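Long-range contact in putative uncharacterized protein PH0594 (Pyrococcus horikoshii, PDB 4HXF), which is probably a serine-type acylaminoacyl peptidase of the prolyl oligopeptidase family, assembling into a self-compartmentalizing hexamer with a beta-propeller and an alpha/beta-hydrolase domain: residues 70-75 and 87-92. Numbering follows the deposited sequence. Where two conformers were deposited one is given.
Sequences GKKIAF and IWVADL
Phe75, with chi1 at 64° (p), lays one face of its ring against CB of Trp88 across the strand pair: CZ of Phe75 lies 3.3 Å from CB of Trp88, and CB of Trp88 sits 3.5 Å from the centroid of the Phe75 ring, only 21° off the normal, a CH-pi contact. With Trp88 in the m rotamer (chi1 -70°), the five-membered ring of its indole lies nearly parallel to the Phe75 ring (9°) but slid aside, centroids 5.0 Å apart, so the two barely overlap. Residues 72-75 and 87-91 are extended and run antiparallel at 161°, axes 4.6 Å apart; Gly70 has positive phi (66°), and Lys71 and Leu92 (psi -26°) leave the extended conformation. Ile73-Ala90 and Phe75-Trp88 are hydrogen-bonded pairs (N to O 2.8-2.9 Å both ways), alternating with the non-hydrogen-bonded pairs Lys72-Asp91 and Ala74-Val89. A further, nearly linear hydrogen bond, N of Leu92 to O of Lys71 (3.0 Å), continues the pairing beyond the strands. CB of Ala90 bridges CE1 of Phe75 (4.1 Å, at the ring edge) and CG2 of Ile73 (4.0 Å), which also packs 3.7 Å from CD2 of Leu92. On the other face, CD of Lys72 lies 4.0 Å from CG1 of Val89, and NZ of Lys72 hydrogen-bonds to O of Ser115. This hairpin supplies the two inner strands of a four-stranded antiparallel propeller blade, flanked by strands 62-66 and 97-102, while Phe75 and Leu92 pack against Ile45 and Ile47 of strand 40-49 in the preceding four-stranded sheet.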
loop_
_atom_site.group_PDB
_atom_site.type_symbol
_atom_site.label_atom_id
_atom_site.label_comp_id
_atom_site.label_asym_id
_atom_site.label_seq_id
_atom_site.Cartn_x
_atom_site.Cartn_y
_atom_site.Cartn_z
ATOM N N GLY A 70 -20.839 -39.680 3.879
ATOM C CA GLY A 70 -19.637 -39.737 3.083
ATOM C C GLY A 70 -19.542 -38.927 1.819
ATOM O O GLY A 70 -18.644 -39.169 1.030
ATOM N N LYS A 71 -20.450 -37.969 1.646
ATOM C CA LYS A 71 -20.568 -37.215 0.414
ATOM C C LYS A 71 -19.788 -35.925 0.438
ATOM O O LYS A 71 -19.482 -35.406 -0.632
ATOM C CB LYS A 71 -21.994 -36.903 0.124
ATOM C CG LYS A 71 -22.805 -38.180 -0.230
ATOM C CD LYS A 71 -24.160 -37.799 -0.750
ATOM C CE LYS A 71 -24.902 -39.103 -1.137
ATOM N NZ LYS A 71 -26.225 -39.090 -0.442
ATOM N N LYS A 72 -19.558 -35.375 1.612
ATOM C CA LYS A 72 -18.966 -34.057 1.754
ATOM C C LYS A 72 -17.940 -34.017 2.862
ATOM O O LYS A 72 -17.943 -34.861 3.734
ATOM C CB LYS A 72 -20.055 -33.077 2.137
ATOM C CG LYS A 72 -21.096 -32.953 1.072
ATOM C CD LYS A 72 -22.202 -32.046 1.578
ATOM C CE LYS A 72 -23.141 -32.751 2.539
ATOM N NZ LYS A 72 -24.461 -31.975 2.554
ATOM N N ILE A 73 -17.085 -33.055 2.792
ATOM C CA ILE A 73 -16.124 -32.765 3.839
ATOM C C ILE A 73 -16.184 -31.282 4.164
ATOM O O ILE A 73 -16.122 -30.389 3.256
ATOM C CB ILE A 73 -14.715 -33.242 3.467
ATOM C CG1 ILE A 73 -13.729 -33.040 4.557
ATOM C CG2 ILE A 73 -14.244 -32.608 2.153
ATOM C CD1 ILE A 73 -12.458 -33.926 4.258
ATOM N N ALA A 74 -16.327 -31.006 5.477
ATOM C CA ALA A 74 -16.188 -29.669 6.002
ATOM C C ALA A 74 -14.747 -29.496 6.451
ATOM O O ALA A 74 -14.089 -30.448 6.857
ATOM C CB ALA A 74 -17.149 -29.391 7.152
ATOM N N PHE A 75 -14.300 -28.270 6.384
ATOM C CA PHE A 75 -12.992 -27.893 6.858
ATOM C C PHE A 75 -12.844 -26.484 7.159
ATOM O O PHE A 75 -13.718 -25.699 6.773
ATOM C CB PHE A 75 -11.908 -28.347 5.829
ATOM C CG PHE A 75 -11.980 -27.690 4.471
ATOM C CD1 PHE A 75 -12.773 -28.211 3.473
ATOM C CD2 PHE A 75 -11.271 -26.522 4.189
ATOM C CE1 PHE A 75 -12.833 -27.590 2.220
ATOM C CE2 PHE A 75 -11.356 -25.914 2.976
ATOM C CZ PHE A 75 -12.108 -26.439 1.969
ATOM N N ILE A 87 -15.236 -21.476 7.605
ATOM C CA ILE A 87 -15.688 -22.835 7.424
ATOM C C ILE A 87 -16.126 -23.045 5.976
ATOM O O ILE A 87 -16.893 -22.252 5.409
ATOM C CB ILE A 87 -16.889 -23.153 8.315
ATOM C CG1 ILE A 87 -16.538 -22.945 9.825
ATOM C CG2 ILE A 87 -17.487 -24.542 8.037
ATOM C CD1 ILE A 87 -17.791 -22.955 10.690
ATOM N N TRP A 88 -15.581 -24.105 5.374
ATOM C CA TRP A 88 -15.849 -24.482 4.034
ATOM C C TRP A 88 -16.440 -25.878 3.974
ATOM O O TRP A 88 -16.246 -26.664 4.866
ATOM C CB TRP A 88 -14.557 -24.572 3.220
ATOM C CG TRP A 88 -13.884 -23.298 2.927
ATOM C CD1 TRP A 88 -13.228 -22.455 3.833
ATOM C CD2 TRP A 88 -13.786 -22.618 1.610
ATOM N NE1 TRP A 88 -12.684 -21.415 3.107
ATOM C CE2 TRP A 88 -13.004 -21.473 1.806
ATOM C CE3 TRP A 88 -14.233 -22.905 0.341
ATOM C CZ2 TRP A 88 -12.700 -20.613 0.749
ATOM C CZ3 TRP A 88 -13.954 -22.078 -0.723
ATOM C CH2 TRP A 88 -13.147 -20.936 -0.525
ATOM N N VAL A 89 -17.196 -26.159 2.913
ATOM C CA VAL A 89 -17.712 -27.500 2.594
ATOM C C VAL A 89 -17.346 -27.833 1.143
ATOM O O VAL A 89 -17.542 -27.023 0.221
ATOM C CB VAL A 89 -19.240 -27.596 2.772
ATOM C CG1 VAL A 89 -19.840 -28.919 2.277
ATOM C CG2 VAL A 89 -19.651 -27.305 4.184
ATOM N N ALA A 90 -16.826 -29.006 0.935
ATOM C CA ALA A 90 -16.483 -29.534 -0.404
ATOM C C ALA A 90 -17.194 -30.817 -0.666
ATOM O O ALA A 90 -17.342 -31.642 0.236
ATOM C CB ALA A 90 -14.940 -29.798 -0.558
ATOM N N ASP A 91 -17.568 -31.068 -1.914
ATOM C CA ASP A 91 -17.968 -32.377 -2.326
ATOM C C ASP A 91 -16.739 -33.306 -2.382
ATOM O O ASP A 91 -15.715 -32.945 -2.902
ATOM C CB ASP A 91 -18.717 -32.365 -3.658
ATOM C CG ASP A 91 -17.879 -32.277 -4.800
ATOM O OD1 ASP A 91 -17.363 -31.159 -4.970
ATOM O OD2 ASP A 91 -17.815 -33.274 -5.602
ATOM N N LEU A 92 -16.880 -34.471 -1.833
ATOM C CA LEU A 92 -15.703 -35.402 -1.704
ATOM C C LEU A 92 -15.339 -35.991 -3.067
ATOM O O LEU A 92 -14.147 -36.249 -3.298
ATOM C CB LEU A 92 -15.985 -36.488 -0.627
ATOM C CG LEU A 92 -15.433 -36.069 0.715
ATOM C CD1 LEU A 92 -15.995 -36.931 1.841
ATOM C CD2 LEU A 92 -13.893 -36.052 0.714
#